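Local structure of BCL2-like 10 (Danio rerio, 6FBX) at residues R10-L14 with A119-D124; K85-G89 with K130-L134; L16-I21 with F95-G99; E34-M39 with W140-C144. The protein acts as a pro-survival member of the Bcl-2 family, binding the BH3 segment of the pro-apoptotic protein Bad in a surface groove. One frame throughout, in Å; residues are numbered along the deposited sequence.

Contact 1 (R10-L14 with A119-D124)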
loop_
_atom_site.group_PDB
_atom_site.type_symbol
_atom_site.label_atom_id
_atom_site.label_comp_id
_atom_site.label_asym_id
_atom_site.label_seq_id
_atom_site.Cartn_x
_atom_site.Cartn_y
_atom_site.Cartn_z
ATOM N N ARG A 10 -1.770 -13.959 0.863
ATOM C CA ARG A 10 -0.684 -13.341 0.112
ATOM C C ARG A 10 -1.046 -13.221 -1.364
ATOM O O ARG A 10 -0.817 -12.177 -1.985
ATOM C CB ARG A 10 0.602 -14.146 0.301
ATOM C CG ARG A 10 1.864 -13.422 -0.146
ATOM C CD ARG A 10 2.396 -13.947 -1.469
ATOM N NE ARG A 10 3.649 -13.294 -1.840
ATOM C CZ ARG A 10 4.269 -13.455 -3.005
ATOM N NH1 ARG A 10 5.407 -12.815 -3.242
ATOM N NH2 ARG A 10 3.759 -14.255 -3.934
ATOM N N GLU A 11 -1.641 -14.268 -1.938
ATOM C CA GLU A 11 -2.002 -14.216 -3.351
ATOM C C GLU A 11 -3.140 -13.231 -3.597
ATOM O O GLU A 11 -3.121 -12.494 -4.591
ATOM C CB GLU A 11 -2.379 -15.610 -3.851
ATOM C CG GLU A 11 -2.657 -15.671 -5.346
ATOM C CD GLU A 11 -1.535 -15.064 -6.173
ATOM O OE1 GLU A 11 -0.368 -15.476 -5.992
ATOM O OE2 GLU A 11 -1.819 -14.164 -6.992
ATOM N N GLN A 12 -4.143 -13.207 -2.715
ATOM C CA GLN A 12 -5.229 -12.242 -2.859
ATOM C C GLN A 12 -4.701 -10.816 -2.794
ATOM O O GLN A 12 -5.131 -9.946 -3.564
ATOM C CB GLN A 12 -6.285 -12.460 -1.774
ATOM C CG GLN A 12 -6.999 -13.796 -1.855
ATOM C CD GLN A 12 -7.868 -13.910 -3.086
ATOM O OE1 GLN A 12 -8.867 -13.204 -3.220
ATOM N NE2 GLN A 12 -7.486 -14.793 -4.001
ATOM N N THR A 13 -3.772 -10.556 -1.872
ATOM C CA THR A 13 -3.197 -9.223 -1.740
ATOM C C THR A 13 -2.336 -8.873 -2.948
ATOM O O THR A 13 -2.358 -7.732 -3.421
ATOM C CB THR A 13 -2.376 -9.139 -0.453
ATOM O OG1 THR A 13 -3.203 -9.486 0.667
ATOM C CG2 THR A 13 -1.819 -7.736 -0.249
ATOM N N LEU A 14 -1.572 -9.840 -3.461
ATOM C CA LEU A 14 -0.730 -9.580 -4.624
ATOM C C LEU A 14 -1.571 -9.141 -5.815
ATOM O O LEU A 14 -1.245 -8.159 -6.493
ATOM C CB LEU A 14 0.086 -10.828 -4.966
ATOM C CG LEU A 14 1.070 -10.704 -6.132
ATOM C CD1 LEU A 14 2.145 -9.663 -5.840
ATOM C CD2 LEU A 14 1.697 -12.048 -6.438
ATOM N N ALA A 119 4.723 -4.719 -5.296
ATOM C CA ALA A 119 3.486 -5.456 -5.062
ATOM C C ALA A 119 3.735 -6.680 -4.190
ATOM O O ALA A 119 2.957 -6.971 -3.272
ATOM C CB ALA A 119 2.863 -5.872 -6.395
ATOM N N GLU A 120 4.813 -7.413 -4.469
ATOM C CA GLU A 120 5.137 -8.589 -3.672
ATOM C C GLU A 120 5.491 -8.209 -2.242
ATOM O O GLU A 120 5.183 -8.958 -1.308
ATOM C CB GLU A 120 6.289 -9.356 -4.323
ATOM C CG GLU A 120 5.934 -9.959 -5.670
ATOM C CD GLU A 120 7.112 -10.634 -6.340
ATOM O OE1 GLU A 120 6.979 -11.814 -6.728
ATOM O OE2 GLU A 120 8.175 -9.990 -6.474
ATOM N N THR A 121 6.132 -7.054 -2.050
ATOM C CA THR A 121 6.460 -6.603 -0.701
ATOM C C THR A 121 5.198 -6.328 0.109
ATOM O O THR A 121 5.103 -6.729 1.276
ATOM C CB THR A 121 7.345 -5.359 -0.775
ATOM O OG1 THR A 121 8.569 -5.697 -1.438
ATOM C CG2 THR A 121 7.662 -4.825 0.615
ATOM N N ILE A 122 4.217 -5.648 -0.490
ATOM C CA ILE A 122 2.938 -5.441 0.187
ATOM C C ILE A 122 2.292 -6.782 0.505
ATOM O O ILE A 122 1.810 -7.014 1.619
ATOM C CB ILE A 122 2.005 -4.565 -0.670
ATOM C CG1 ILE A 122 2.526 -3.128 -0.743
ATOM C CG2 ILE A 122 0.578 -4.582 -0.104
ATOM C CD1 ILE A 122 1.778 -2.256 -1.738
ATOM N N ALA A 123 2.262 -7.679 -0.483
ATOM C CA ALA A 123 1.610 -8.971 -0.301
ATOM C C ALA A 123 2.264 -9.768 0.822
ATOM O O ALA A 123 1.576 -10.353 1.665
ATOM C CB ALA A 123 1.642 -9.757 -1.613
ATOM N N ASP A 124 3.598 -9.814 0.845
ATOM C CA ASP A 124 4.283 -10.567 1.892
ATOM C C ASP A 124 4.002 -9.978 3.269
ATOM O O ASP A 124 3.821 -10.715 4.245
ATOM C CB ASP A 124 5.790 -10.601 1.632
ATOM C CG ASP A 124 6.170 -11.531 0.495
ATOM O OD1 ASP A 124 7.245 -11.328 -0.110
ATOM O OD2 ASP A 124 5.391 -12.460 0.196
#
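Asp124 OD2 accepts the NE hydrogen of Arg10 at 2.8 Å, a salt bridge at the rim of a helix pair inside the all-helical Bcl-2 fold. The N-H...O angle is 147°, a moderately bent bond; the oxygen is met from above the carboxylate plane, and guanidinium and carboxylate lie nearly flat to each other, 18° apart. Arg10 reaches this place because CG stands anti to the backbone N and the chain bends at chi2, laying its end alongside Asp124. NH1 continues past CB of Glu120 toward its OE1, a long salt bridge of 4.0 Å, and one guanidinium thus joins two acidic residues a helix turn apart. A leucine in place of Arg10 would probably leave the carboxylates of Asp124 and Glu120 close together without a positive charge between them. Beneath the charges the helices, 142° apart in direction and therefore roughly antiparallel, close on small residues. Ala123 lies at the closest approach: its CB sits 3.5 Å from Arg10 O and packs on CB of Leu14. Thr13 hydrogen-bonds through OG1 to Leu9 O and Trp140 NE1, while its methyl CG2 lies 3.6 Å from Ala123 CA. Leu14 CD1 ends 3.9 Å from Ala119 CB.

Contact 2 (K85-G89 with K130-L134); sequences KMNWG and KQDWL
Met86 lays its side chain over the indole of Trp133, CG lying above the middle of the ring system in a CH-pi contact 3.6 Å from the centroid of the five-membered ring. In this Bcl-2 fold the contact joins the turn leading into helix 88-107, where Asn87 is the N-cap and its OD1 accepts from Arg90 N, to the start of the short helix 131-136. Trp133 is the main bump: its indole enters the hollow between Met86 and Trp88. With CG anti to the backbone N (chi1 -171°), the ring projects from its helix into that gap. Met86 takes one face, and SD stands farther off above the six-membered ring as a Met-aromatic contact. CZ2 of Trp133 comes 3.5 Å from Asn87 CA. The far edge of the indole runs into the face of Trp88, a T-shaped pair with six-membered ring centroids 4.9 Å apart and planes at 69°. The bend of Met86 at chi2 (74°) swings CE toward the aliphatic part of Lys130, 3.7 Å from its CG. Farther out, a water accepts from Lys130 NZ and donates weakly to Lys85 O. Leu134 adds a second contact to the Trp88 ring, its CD2 3.5 Å from Trp88 CH2.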
loop_
_atom_site.group_PDB
_atom_site.type_symbol
_atom_site.label_atom_id
_atom_site.label_comp_id
_atom_site.label_asym_id
_atom_site.label_seq_id
_atom_site.Cartn_x
_atom_site.Cartn_y
_atom_site.Cartn_z
ATOM N N LYS A 85 -0.885 -0.649 16.408
ATOM C CA LYS A 85 -2.254 -0.566 15.926
ATOM C C LYS A 85 -2.305 -0.774 14.417
ATOM O O LYS A 85 -1.367 -0.449 13.686
ATOM C CB LYS A 85 -2.878 0.782 16.290
ATOM C CG LYS A 85 -2.852 1.078 17.783
ATOM C CD LYS A 85 -3.325 2.490 18.093
ATOM C CE LYS A 85 -3.037 2.862 19.541
ATOM N NZ LYS A 85 -3.319 4.296 19.826
ATOM N N MET A 86 -3.427 -1.323 13.963
ATOM C CA MET A 86 -3.639 -1.653 12.564
ATOM C C MET A 86 -5.079 -1.323 12.210
ATOM O O MET A 86 -5.992 -1.621 12.983
ATOM C CB MET A 86 -3.353 -3.137 12.307
ATOM C CG MET A 86 -3.391 -3.555 10.855
ATOM S SD MET A 86 -1.949 -2.997 9.938
ATOM C CE MET A 86 -2.022 -4.114 8.542
ATOM N N ASN A 87 -5.282 -0.698 11.053
ATOM C CA ASN A 87 -6.633 -0.411 10.587
ATOM C C ASN A 87 -6.609 -0.268 9.071
ATOM O O ASN A 87 -5.546 -0.189 8.448
ATOM C CB ASN A 87 -7.213 0.836 11.273
ATOM C CG ASN A 87 -6.436 2.100 10.960
ATOM O OD1 ASN A 87 -6.160 2.405 9.804
ATOM N ND2 ASN A 87 -6.089 2.848 12.000
ATOM N N TRP A 88 -7.804 -0.254 8.476
ATOM C CA TRP A 88 -7.890 -0.235 7.018
ATOM C C TRP A 88 -7.368 1.074 6.436
ATOM O O TRP A 88 -6.846 1.085 5.316
ATOM C CB TRP A 88 -9.332 -0.473 6.568
ATOM C CG TRP A 88 -9.796 -1.892 6.707
ATOM C CD1 TRP A 88 -10.879 -2.337 7.417
ATOM C CD2 TRP A 88 -9.203 -3.055 6.115
ATOM N NE1 TRP A 88 -10.994 -3.704 7.303
ATOM C CE2 TRP A 88 -9.977 -4.168 6.509
ATOM C CE3 TRP A 88 -8.092 -3.264 5.291
ATOM C CZ2 TRP A 88 -9.671 -5.470 6.108
ATOM C CZ3 TRP A 88 -7.792 -4.559 4.891
ATOM C CH2 TRP A 88 -8.576 -5.644 5.304
ATOM N N GLY A 89 -7.501 2.180 7.170
ATOM C CA GLY A 89 -6.983 3.447 6.677
ATOM C C GLY A 89 -5.481 3.415 6.464
ATOM O O GLY A 89 -4.969 3.962 5.485
ATOM N N LYS A 130 0.946 -9.742 8.813
ATOM C CA LYS A 130 -0.305 -9.263 9.389
ATOM C C LYS A 130 -1.476 -10.198 9.092
ATOM O O LYS A 130 -2.630 -9.766 9.066
ATOM C CB LYS A 130 -0.612 -7.856 8.882
ATOM C CG LYS A 130 0.478 -6.835 9.180
ATOM C CD LYS A 130 0.745 -6.734 10.674
ATOM C CE LYS A 130 1.690 -5.593 11.004
ATOM N NZ LYS A 130 1.926 -5.477 12.473
ATOM N N GLN A 131 -1.199 -11.486 8.886
ATOM C CA GLN A 131 -2.266 -12.415 8.523
ATOM C C GLN A 131 -3.341 -12.488 9.602
ATOM O O GLN A 131 -4.534 -12.588 9.291
ATOM C CB GLN A 131 -1.687 -13.802 8.249
ATOM C CG GLN A 131 -0.951 -14.427 9.420
ATOM C CD GLN A 131 -0.245 -15.710 9.029
ATOM O OE1 GLN A 131 -0.818 -16.794 9.104
ATOM N NE2 GLN A 131 1.006 -15.588 8.595
ATOM N N ASP A 132 -2.948 -12.439 10.876
ATOM C CA ASP A 132 -3.940 -12.575 11.939
ATOM C C ASP A 132 -4.918 -11.406 11.935
ATOM O O ASP A 132 -6.134 -11.606 12.046
ATOM C CB ASP A 132 -3.254 -12.705 13.299
ATOM C CG ASP A 132 -2.593 -14.060 13.494
ATOM O OD1 ASP A 132 -2.970 -15.022 12.790
ATOM O OD2 ASP A 132 -1.700 -14.167 14.362
ATOM N N TRP A 133 -4.413 -10.180 11.802
ATOM C CA TRP A 133 -5.304 -9.026 11.734
ATOM C C TRP A 133 -6.192 -9.095 10.499
ATOM O O TRP A 133 -7.403 -8.857 10.574
ATOM C CB TRP A 133 -4.502 -7.725 11.731
ATOM C CG TRP A 133 -5.384 -6.528 11.872
ATOM C CD1 TRP A 133 -5.774 -5.937 13.037
ATOM C CD2 TRP A 133 -6.008 -5.787 10.818
ATOM N NE1 TRP A 133 -6.598 -4.871 12.775
ATOM C CE2 TRP A 133 -6.756 -4.757 11.420
ATOM C CE3 TRP A 133 -6.006 -5.894 9.425
ATOM C CZ2 TRP A 133 -7.495 -3.841 10.675
ATOM C CZ3 TRP A 133 -6.737 -4.980 8.689
ATOM C CH2 TRP A 133 -7.471 -3.969 9.315
ATOM N N LEU A 134 -5.603 -9.414 9.342
ATOM C CA LEU A 134 -6.390 -9.520 8.117
ATOM C C LEU A 134 -7.542 -10.503 8.288
ATOM O O LEU A 134 -8.685 -10.212 7.919
ATOM C CB LEU A 134 -5.500 -9.950 6.949
ATOM C CG LEU A 134 -4.838 -8.873 6.096
ATOM C CD1 LEU A 134 -4.027 -9.546 4.995
ATOM C CD2 LEU A 134 -5.860 -7.920 5.488
HETATM O O HOH W 1 0.500 -3.322 14.022
#

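Contact 3 (L16-I21 with F95-G99)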
loop_
_atom_site.group_PDB
_atom_site.type_symbol
_atom_site.label_atom_id
_atom_site.label_comp_id
_atom_site.label_asym_id
_atom_site.label_seq_id
_atom_site.Cartn_x
_atom_site.Cartn_y
_atom_site.Cartn_z
ATOM N N LEU A 16 -4.433 -7.711 -5.749
ATOM C CA LEU A 16 -4.952 -6.379 -5.466
ATOM C C LEU A 16 -3.874 -5.319 -5.660
ATOM O O LEU A 16 -4.107 -4.285 -6.298
ATOM C CB LEU A 16 -5.501 -6.336 -4.040
ATOM C CG LEU A 16 -6.393 -5.152 -3.683
ATOM C CD1 LEU A 16 -7.698 -5.215 -4.461
ATOM C CD2 LEU A 16 -6.659 -5.133 -2.184
ATOM N N ALA A 17 -2.681 -5.567 -5.119
ATOM C CA ALA A 17 -1.581 -4.620 -5.276
ATOM C C ALA A 17 -1.174 -4.483 -6.737
ATOM O O ALA A 17 -0.920 -3.372 -7.216
ATOM C CB ALA A 17 -0.387 -5.065 -4.432
ATOM N N GLU A 18 -1.100 -5.600 -7.464
ATOM C CA GLU A 18 -0.740 -5.525 -8.875
ATOM C C GLU A 18 -1.754 -4.701 -9.655
ATOM O O GLU A 18 -1.382 -3.918 -10.537
ATOM C CB GLU A 18 -0.622 -6.929 -9.466
ATOM C CG GLU A 18 0.647 -7.657 -9.067
ATOM C CD GLU A 18 0.839 -8.947 -9.839
ATOM O OE1 GLU A 18 -0.131 -9.725 -9.957
ATOM O OE2 GLU A 18 1.958 -9.173 -10.339
ATOM N N ASP A 19 -3.042 -4.858 -9.345
ATOM C CA ASP A 19 -4.062 -4.100 -10.062
ATOM C C ASP A 19 -3.935 -2.609 -9.785
ATOM O O ASP A 19 -3.985 -1.789 -10.711
ATOM C CB ASP A 19 -5.461 -4.580 -9.685
ATOM C CG ASP A 19 -6.544 -3.720 -10.301
ATOM O OD1 ASP A 19 -6.819 -3.886 -11.507
ATOM O OD2 ASP A 19 -7.094 -2.855 -9.588
ATOM N N TYR A 20 -3.788 -2.230 -8.512
ATOM C CA TYR A 20 -3.705 -0.810 -8.197
ATOM C C TYR A 20 -2.463 -0.189 -8.819
ATOM O O TYR A 20 -2.520 0.914 -9.374
ATOM C CB TYR A 20 -3.705 -0.572 -6.687
ATOM C CG TYR A 20 -3.780 0.902 -6.392
ATOM C CD1 TYR A 20 -4.915 1.627 -6.735
ATOM C CD2 TYR A 20 -2.708 1.588 -5.831
ATOM C CE1 TYR A 20 -4.995 2.983 -6.507
ATOM C CE2 TYR A 20 -2.784 2.952 -5.585
ATOM C CZ TYR A 20 -3.929 3.641 -5.935
ATOM O OH TYR A 20 -4.019 4.996 -5.714
ATOM N N ILE A 21 -1.330 -0.888 -8.744
ATOM C CA ILE A 21 -0.099 -0.370 -9.333
ATOM C C ILE A 21 -0.254 -0.199 -10.841
ATOM O O ILE A 21 0.165 0.818 -11.411
ATOM C CB ILE A 21 1.078 -1.293 -8.963
ATOM C CG1 ILE A 21 1.440 -1.081 -7.491
ATOM C CG2 ILE A 21 2.285 -1.030 -9.852
ATOM C CD1 ILE A 21 2.376 -2.126 -6.922
ATOM N N PHE A 95 -1.090 1.379 0.048
ATOM C CA PHE A 95 -1.381 1.266 -1.378
ATOM C C PHE A 95 -1.200 2.604 -2.084
ATOM O O PHE A 95 -0.596 2.667 -3.161
ATOM C CB PHE A 95 -2.805 0.732 -1.586
ATOM C CG PHE A 95 -2.907 -0.765 -1.511
ATOM C CD1 PHE A 95 -3.176 -1.513 -2.646
ATOM C CD2 PHE A 95 -2.726 -1.426 -0.311
ATOM C CE1 PHE A 95 -3.268 -2.887 -2.584
ATOM C CE2 PHE A 95 -2.818 -2.807 -0.242
ATOM C CZ PHE A 95 -3.087 -3.536 -1.380
ATOM N N THR A 96 -1.712 3.690 -1.493
ATOM C CA THR A 96 -1.557 5.007 -2.105
ATOM C C THR A 96 -0.086 5.344 -2.299
ATOM O O THR A 96 0.336 5.752 -3.387
ATOM C CB THR A 96 -2.225 6.078 -1.244
ATOM O OG1 THR A 96 -3.603 5.745 -1.035
ATOM C CG2 THR A 96 -2.126 7.442 -1.919
ATOM N N PHE A 97 0.708 5.189 -1.240
ATOM C CA PHE A 97 2.125 5.518 -1.317
ATOM C C PHE A 97 2.832 4.669 -2.365
ATOM O O PHE A 97 3.641 5.181 -3.146
ATOM C CB PHE A 97 2.769 5.330 0.055
ATOM C CG PHE A 97 4.224 5.676 0.092
ATOM C CD1 PHE A 97 4.659 6.924 -0.302
ATOM C CD2 PHE A 97 5.157 4.757 0.541
ATOM C CE1 PHE A 97 6.000 7.248 -0.270
ATOM C CE2 PHE A 97 6.502 5.077 0.579
ATOM C CZ PHE A 97 6.921 6.324 0.175
ATOM N N THR A 98 2.536 3.370 -2.404
ATOM C CA THR A 98 3.213 2.492 -3.354
ATOM C C THR A 98 2.805 2.813 -4.786
ATOM O O THR A 98 3.620 2.711 -5.708
ATOM C CB THR A 98 2.915 1.032 -3.016
ATOM O OG1 THR A 98 3.329 0.765 -1.670
ATOM C CG2 THR A 98 3.660 0.097 -3.955
ATOM N N GLY A 99 1.548 3.207 -4.990
ATOM C CA GLY A 99 1.119 3.634 -6.310
ATOM C C GLY A 99 1.864 4.860 -6.801
ATOM O O GLY A 99 2.239 4.942 -7.973
HETATM O O HOH W 2 -1.713 6.261 -5.389
#
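Phe95 pushes its ring against the backbone of helix 2-24, CE1 3.6 Å from Ala17 CA. This is the buried centre of the Bcl-2 fold, where helix 88-107 is packed among the surrounding helices; here the short segments run 49° apart, with axes 9.8 Å from each other at their closest. The tight part is built round that ring. Its CZ lies 4.0 Å from Leu16 CD2, and the main-chain carbon of Leu16 meets the rim in the ring plane, while CB of Tyr20 adjoins CD1 of the ring. CG of Phe95 lies beside its own backbone N (chi1 -83°), a setting that sends the ring across the gap between the helices instead of along its own helix.

Tyr20 answers from the other helix. Its CE2 is 3.3 Å from the carbonyl oxygen of Phe95 and passes 4.0 Å from Gly99 CA; a CB at that glycine would clash with the tyrosine ring, which explains how the phenol slips past the helix. Ala43 of helix 34-49 also touches Tyr20.

The looser parts lie beyond this ring, around Ile21 and at the end of the Tyr20 side chain. Ile21 reaches Thr98 through a methyl pair alone, CD1 to CG2 at 3.9 Å, and Ser115 and Ala119 of helix 112-129 pack on the same isoleucine. Where the phenol ends, a water joins the hydroxyl to the other helix: it donates to Thr96 O at 2.9 Å and accepts the hydrogen of Tyr20 OH at 2.7 Å.

Contact 4 (E34-M39 with W140-C144); sequences ESAEAM and WEGFC
Met39 and Phe143 carry the sulfur and apolar contacts. The bends of Met39 at chi2 and chi3 (61° and 78°) turn its end toward helix 139-146, where CE touches Phe143 CZ at 3.6 Å and Trp140 CZ3 at 3.7 Å, resting against both rings and oblique to each. SD stands obliquely to the Phe143 ring, 5.1 Å from its centroid, in a Met-aromatic contact. On the same ring, CE2 meets Ala38 CB at 3.9 Å, and Trp140 CZ3 lies over one face toward the rim. An alanine at Phe143 would likely open a gap beside Met39 and Ala38 and let the methionine end turn more freely. Close backbone approach makes up the second group: Ser35 and Cys144 have the nearest CA atoms of the two helices, 5.7 Å apart, and Ser35 CB lies 4.1 Å from Trp140 CB. The polar end of Ser35 looks outside the pair, OG bonding to Ser33 OG. Rings of Trp88 and Phe147 also meet Phe143, and Phe95 touches Met39. The two segments cross at 52°, an aromatic-rich packing of the C-terminal helix 139-146 against helix 34-49 in the Bcl-2 helical bundle.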
loop_
_atom_site.group_PDB
_atom_site.type_symbol
_atom_site.label_atom_id
_atom_site.label_comp_id
_atom_site.label_asym_id
_atom_site.label_seq_id
_atom_site.Cartn_x
_atom_site.Cartn_y
_atom_site.Cartn_z
ATOM N N GLU A 34 -14.389 -6.838 -6.859
ATOM C CA GLU A 34 -15.039 -5.793 -6.078
ATOM C C GLU A 34 -14.036 -5.088 -5.171
ATOM O O GLU A 34 -14.093 -3.864 -4.997
ATOM C CB GLU A 34 -16.182 -6.392 -5.259
ATOM C CG GLU A 34 -17.113 -5.366 -4.640
ATOM C CD GLU A 34 -18.047 -5.974 -3.610
ATOM O OE1 GLU A 34 -18.145 -7.218 -3.555
ATOM O OE2 GLU A 34 -18.680 -5.207 -2.853
ATOM N N SER A 35 -13.101 -5.845 -4.589
ATOM C CA SER A 35 -12.083 -5.241 -3.733
ATOM C C SER A 35 -11.156 -4.334 -4.528
ATOM O O SER A 35 -10.735 -3.283 -4.031
ATOM C CB SER A 35 -11.289 -6.333 -3.013
ATOM O OG SER A 35 -10.769 -7.278 -3.930
ATOM N N ALA A 36 -10.831 -4.717 -5.765
ATOM C CA ALA A 36 -10.015 -3.856 -6.613
ATOM C C ALA A 36 -10.740 -2.557 -6.932
ATOM O O ALA A 36 -10.143 -1.476 -6.878
ATOM C CB ALA A 36 -9.640 -4.591 -7.897
ATOM N N GLU A 37 -12.030 -2.638 -7.266
ATOM C CA GLU A 37 -12.801 -1.422 -7.496
ATOM C C GLU A 37 -12.772 -0.523 -6.266
ATOM O O GLU A 37 -12.615 0.700 -6.383
ATOM C CB GLU A 37 -14.242 -1.770 -7.871
ATOM C CG GLU A 37 -15.092 -0.557 -8.219
ATOM C CD GLU A 37 -16.425 -0.930 -8.838
ATOM O OE1 GLU A 37 -17.181 -0.012 -9.217
ATOM O OE2 GLU A 37 -16.714 -2.141 -8.951
ATOM N N ALA A 38 -12.895 -1.115 -5.078
ATOM C CA ALA A 38 -12.890 -0.327 -3.850
ATOM C C ALA A 38 -11.526 0.301 -3.595
ATOM O O ALA A 38 -11.437 1.484 -3.244
ATOM C CB ALA A 38 -13.302 -1.201 -2.668
ATOM N N MET A 39 -10.450 -0.471 -3.760
ATOM C CA MET A 39 -9.119 0.066 -3.484
ATOM C C MET A 39 -8.754 1.163 -4.475
ATOM O O MET A 39 -8.167 2.181 -4.091
ATOM C CB MET A 39 -8.074 -1.048 -3.519
ATOM C CG MET A 39 -6.660 -0.569 -3.208
ATOM S SD MET A 39 -6.498 0.146 -1.562
ATOM C CE MET A 39 -6.430 -1.333 -0.556
ATOM N N TRP A 140 -9.986 -8.997 2.515
ATOM C CA TRP A 140 -10.317 -7.917 1.592
ATOM C C TRP A 140 -11.812 -7.795 1.356
ATOM O O TRP A 140 -12.275 -6.735 0.927
ATOM C CB TRP A 140 -9.578 -8.123 0.274
ATOM C CG TRP A 140 -8.123 -7.955 0.470
ATOM C CD1 TRP A 140 -7.165 -8.924 0.423
ATOM C CD2 TRP A 140 -7.448 -6.735 0.795
ATOM N NE1 TRP A 140 -5.933 -8.381 0.686
ATOM C CE2 TRP A 140 -6.079 -7.037 0.919
ATOM C CE3 TRP A 140 -7.869 -5.417 0.988
ATOM C CZ2 TRP A 140 -5.125 -6.065 1.219
ATOM C CZ3 TRP A 140 -6.923 -4.454 1.285
ATOM C CH2 TRP A 140 -5.569 -4.783 1.402
ATOM N N GLU A 141 -12.579 -8.845 1.634
ATOM C CA GLU A 141 -14.029 -8.710 1.587
ATOM C C GLU A 141 -14.523 -7.870 2.757
ATOM O O GLU A 141 -15.461 -7.081 2.610
ATOM C CB GLU A 141 -14.688 -10.089 1.572
ATOM C CG GLU A 141 -14.306 -10.936 0.361
ATOM C CD GLU A 141 -12.946 -11.601 0.502
ATOM O OE1 GLU A 141 -12.307 -11.886 -0.534
ATOM O OE2 GLU A 141 -12.517 -11.847 1.646
ATOM N N GLY A 142 -13.882 -8.002 3.921
ATOM C CA GLY A 142 -14.197 -7.118 5.031
ATOM C C GLY A 142 -13.808 -5.680 4.747
ATOM O O GLY A 142 -14.521 -4.747 5.124
ATOM N N PHE A 143 -12.661 -5.483 4.090
ATOM C CA PHE A 143 -12.275 -4.158 3.615
ATOM C C PHE A 143 -13.378 -3.551 2.757
ATOM O O PHE A 143 -13.760 -2.390 2.940
ATOM C CB PHE A 143 -10.958 -4.276 2.840
ATOM C CG PHE A 143 -10.608 -3.072 1.997
ATOM C CD1 PHE A 143 -10.021 -1.954 2.564
ATOM C CD2 PHE A 143 -10.820 -3.088 0.630
ATOM C CE1 PHE A 143 -9.677 -0.858 1.781
ATOM C CE2 PHE A 143 -10.480 -2.001 -0.155
ATOM C CZ PHE A 143 -9.904 -0.888 0.419
ATOM N N CYS A 144 -13.918 -4.343 1.829
ATOM C CA CYS A 144 -14.988 -3.859 0.961
ATOM C C CYS A 144 -16.189 -3.400 1.770
ATOM O O CYS A 144 -16.721 -2.305 1.555
ATOM C CB CYS A 144 -15.418 -4.959 -0.006
ATOM S SG CYS A 144 -14.366 -5.145 -1.419
#

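Contacts 1 and 3 share helix 2-24 and touch, their centres 10 Å apart: Ala119 and Ile122 of helix 112-129 pack on Ala17, Ile21, Phe95 and Thr98. Contacts 2 and 3 share helix 88-107 but lie about 17 Å apart between centres, at successive levels of that helix. Contact 4 joins the others largely through Trp140, which hydrogen-bonds Thr13 of contact 1, packs on Leu16 of contact 3 and meets Trp88 of contact 2. Along the chain, the segments of contact 4 flank both segments of contact 2, and those of contact 1 flank both segments of contact 3. Together they tie the N-terminal helix, the central helix 88-107 and the C-terminal helices into one bundle.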